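Local coordinates for uncharacterized protein (Legionella pneumophila subsp. pneumophila, PDB 4WRP), which is of unknown function but is probably a secreted effector, the piece here being the C-terminal DUF5617 domain of a protein that also carries a RavJ-type peptidase family region, at residues A[39-44]-A[92-97]. Numbering follows the deposited sequence.
Sequences HAIRTV and ALVDRL
I41 meets L93 with its CG2 methyl trans to its own backbone N and CG1 trans to the carbonyl carbon (chi1 -70°), while L93 extends CG away from its backbone N (chi1 178°). The ends of the two side chains point at one another, with I41 CG2 3.6 Å from L93 CD2. That leucine methyl also lies 4.0 Å from I41 CB, so it packs against the branch point of the isoleucine. The other arm of I41 runs on through CG1 to V94, crossing it at about a right angle with I41 CD1 3.9 Å from V94 CG1. One turn beyond L93, L97 CD1 comes up to the CG2 methyl of I41 at 4.2 Å, a looser touch. A single isoleucine thus enters among three residues spaced i, i+1 and i+4 on the other helix. Helices 34-49 and 90-98 belong to an all-helical domain; the axes of segments 39-44 and 92-97 approach to 11.4 Å, with their N-to-C directions 30° apart, a wide spacing bridged by apolar side chains without a hydrogen bond between the segments. Helix 6-21 adds M21 against I41 and F17 against L97, and helix 68-83 adds I82 against L93, extending the hydrophobic core. Beside it, salt bridges from R42 to D83 and from R96 to E81 tie both helices to helix 68-83.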
ATOM      1  N   HIS A  39      -5.608   1.712  15.003  1.00 27.97           N
ATOM      2  CA  HIS A  39      -5.551   0.285  15.288  1.00 28.85           C
ATOM      3  C   HIS A  39      -6.386  -0.596  14.352  1.00 27.62           C
ATOM      4  O   HIS A  39      -5.914  -1.641  13.922  1.00 26.35           O
ATOM      5  CB  HIS A  39      -5.920  -0.057  16.741  1.00 33.14           C
ATOM      6  CG  HIS A  39      -5.474  -1.437  17.135  1.00 34.74           C
ATOM      7  ND1 HIS A  39      -6.362  -2.477  17.344  1.00 37.97           N
ATOM      8  CD2 HIS A  39      -4.235  -1.966  17.267  1.00 33.93           C
ATOM      9  CE1 HIS A  39      -5.689  -3.576  17.629  1.00 36.89           C
ATOM     10  NE2 HIS A  39      -4.396  -3.289  17.598  1.00 40.19           N
ATOM     11  N   ALA A  40      -7.599  -0.179  14.020  1.00 26.37           N
ATOM     12  CA  ALA A  40      -8.424  -0.916  13.074  1.00 27.09           C
ATOM     13  C   ALA A  40      -7.755  -0.988  11.695  1.00 26.33           C
ATOM     14  O   ALA A  40      -7.712  -2.050  11.067  1.00 25.37           O
ATOM     15  CB  ALA A  40      -9.821  -0.263  12.968  1.00 28.19           C
ATOM     16  N   ILE A  41      -7.165   0.133  11.266  1.00 26.20           N
ATOM     17  CA  ILE A  41      -6.438   0.153  10.015  1.00 25.83           C
ATOM     18  C   ILE A  41      -5.232  -0.758  10.118  1.00 24.17           C
ATOM     19  O   ILE A  41      -4.920  -1.533   9.210  1.00 23.92           O
ATOM     20  CB  ILE A  41      -5.969   1.582   9.681  1.00 26.41           C
ATOM     21  CG1 ILE A  41      -7.186   2.426   9.332  1.00 27.53           C
ATOM     22  CG2 ILE A  41      -4.986   1.567   8.509  1.00 26.18           C
ATOM     23  CD1 ILE A  41      -6.908   3.904   9.283  1.00 28.32           C
ATOM     24  N   ARG A  42      -4.529  -0.663  11.219  1.00 24.41           N
ATOM     25  CA  ARG A  42      -3.357  -1.555  11.404  1.00 24.16           C
ATOM     26  C   ARG A  42      -3.724  -3.037  11.288  1.00 24.69           C
ATOM     27  O   ARG A  42      -3.049  -3.846  10.605  1.00 23.99           O
ATOM     28  CB  ARG A  42      -2.719  -1.302  12.747  1.00 24.62           C
ATOM     29  CG  ARG A  42      -1.411  -2.092  12.893  1.00 25.32           C
ATOM     30  CD  ARG A  42      -1.008  -2.360  14.330  1.00 27.25           C
ATOM     31  NE  ARG A  42       0.274  -3.107  14.325  1.00 28.06           N
ATOM     32  CZ  ARG A  42       0.398  -4.419  14.103  1.00 29.36           C
ATOM     33  NH1 ARG A  42      -0.681  -5.173  13.893  1.00 30.43           N
ATOM     34  NH2 ARG A  42       1.615  -5.011  14.103  1.00 29.02           N
ATOM     35  N   THR A  43      -4.824  -3.399  11.936  1.00 25.84           N
ATOM     36  CA  THR A  43      -5.331  -4.768  11.846  1.00 28.79           C
ATOM     37  C   THR A  43      -5.560  -5.247  10.419  1.00 28.58           C
ATOM     38  O   THR A  43      -5.114  -6.330  10.035  1.00 27.62           O
ATOM     39  CB  THR A  43      -6.605  -4.927  12.692  1.00 31.03           C
ATOM     40  OG1 THR A  43      -6.246  -4.584  14.026  1.00 33.43           O
ATOM     41  CG2 THR A  43      -7.056  -6.351  12.683  1.00 32.33           C
ATOM     42  N   VAL A  44      -6.229  -4.409   9.638  1.00 25.75           N
ATOM     43  CA  VAL A  44      -6.527  -4.734   8.271  1.00 25.07           C
ATOM     44  C   VAL A  44      -5.259  -4.818   7.415  1.00 23.47           C
ATOM     45  O   VAL A  44      -5.130  -5.698   6.557  1.00 22.71           O
ATOM     46  CB  VAL A  44      -7.507  -3.688   7.715  1.00 25.68           C
ATOM     47  CG1 VAL A  44      -7.625  -3.774   6.212  1.00 26.11           C
ATOM     48  CG2 VAL A  44      -8.856  -3.887   8.417  1.00 28.52           C
ATOM     49  N   ALA A  92      -3.359  11.022   8.636  1.00 30.02           N
ATOM     50  CA  ALA A  92      -1.977  10.923   8.161  1.00 28.96           C
ATOM     51  C   ALA A  92      -1.654   9.537   7.685  1.00 26.48           C
ATOM     52  O   ALA A  92      -0.954   9.368   6.703  1.00 25.07           O
ATOM     53  CB  ALA A  92      -0.997  11.293   9.259  1.00 29.58           C
ATOM     54  N   LEU A  93      -2.104   8.533   8.428  1.00 26.61           N
ATOM     55  CA  LEU A  93      -1.895   7.130   8.017  1.00 23.49           C
ATOM     56  C   LEU A  93      -2.515   6.843   6.655  1.00 22.51           C
ATOM     57  O   LEU A  93      -1.897   6.200   5.792  1.00 19.23           O
ATOM     58  CB  LEU A  93      -2.425   6.189   9.087  1.00 23.67           C
ATOM     59  CG  LEU A  93      -2.352   4.694   8.825  1.00 23.47           C
ATOM     60  CD1 LEU A  93      -0.914   4.290   8.389  1.00 24.21           C
ATOM     61  CD2 LEU A  93      -2.792   3.927  10.073  1.00 24.81           C
ATOM     62  N   VAL A  94      -3.766   7.282   6.427  1.00 24.00           N
ATOM     63  CA  VAL A  94      -4.311   7.037   5.125  1.00 26.81           C
ATOM     64  C   VAL A  94      -3.698   7.875   3.998  1.00 27.55           C
ATOM     65  O   VAL A  94      -3.676   7.430   2.844  1.00 27.59           O
ATOM     66  CB  VAL A  94      -5.840   7.063   5.036  1.00 29.67           C
ATOM     67  CG1 VAL A  94      -6.466   6.161   6.096  1.00 28.84           C
ATOM     68  CG2 VAL A  94      -6.344   8.454   5.098  1.00 32.95           C
ATOM     69  N   ASP A  95      -3.156   9.054   4.294  1.00 29.11           N
ATOM     70  CA  ASP A  95      -2.340   9.753   3.272  1.00 27.44           C
ATOM     71  C   ASP A  95      -1.100   8.952   2.911  1.00 25.88           C
ATOM     72  O   ASP A  95      -0.721   8.916   1.750  1.00 25.87           O
ATOM     73  CB  ASP A  95      -1.916  11.154   3.721  1.00 29.82           C
ATOM     74  CG  ASP A  95      -3.099  12.184   3.661  1.00 35.26           C
ATOM     75  OD1 ASP A  95      -4.027  11.988   2.856  1.00 36.58           O
ATOM     76  OD2 ASP A  95      -3.077  13.184   4.403  1.00 37.36           O
ATOM     77  N   ARG A  96      -0.456   8.351   3.895  1.00 23.56           N
ATOM     78  CA  ARG A  96       0.703   7.505   3.617  1.00 23.49           C
ATOM     79  C   ARG A  96       0.298   6.379   2.679  1.00 23.33           C
ATOM     80  O   ARG A  96       0.982   6.118   1.691  1.00 23.63           O
ATOM     81  CB  ARG A  96       1.307   6.954   4.922  1.00 23.01           C
ATOM     82  CG  ARG A  96       2.442   5.946   4.727  1.00 24.70           C
ATOM     83  CD  ARG A  96       3.819   6.598   4.429  1.00 27.35           C
ATOM     84  NE  ARG A  96       4.900   5.604   4.524  1.00 30.11           N
ATOM     85  CZ  ARG A  96       5.425   4.863   3.537  1.00 30.48           C
ATOM     86  NH1 ARG A  96       5.097   4.991   2.249  1.00 29.86           N
ATOM     87  NH2 ARG A  96       6.346   3.959   3.855  1.00 31.23           N
ATOM     88  N   LEU A  97      -0.832   5.713   2.971  1.00 24.03           N
ATOM     89  CA  LEU A  97      -1.286   4.597   2.151  1.00 23.18           C
ATOM     90  C   LEU A  97      -1.643   5.062   0.764  1.00 24.41           C
ATOM     91  O   LEU A  97      -1.300   4.422  -0.254  1.00 25.95           O
ATOM     92  CB  LEU A  97      -2.450   3.860   2.795  1.00 22.94           C
ATOM     93  CG  LEU A  97      -2.099   3.148   4.084  1.00 22.06           C
ATOM     94  CD1 LEU A  97      -3.356   2.851   4.877  1.00 23.00           C
ATOM     95  CD2 LEU A  97      -1.340   1.849   3.803  1.00 23.16           C
TER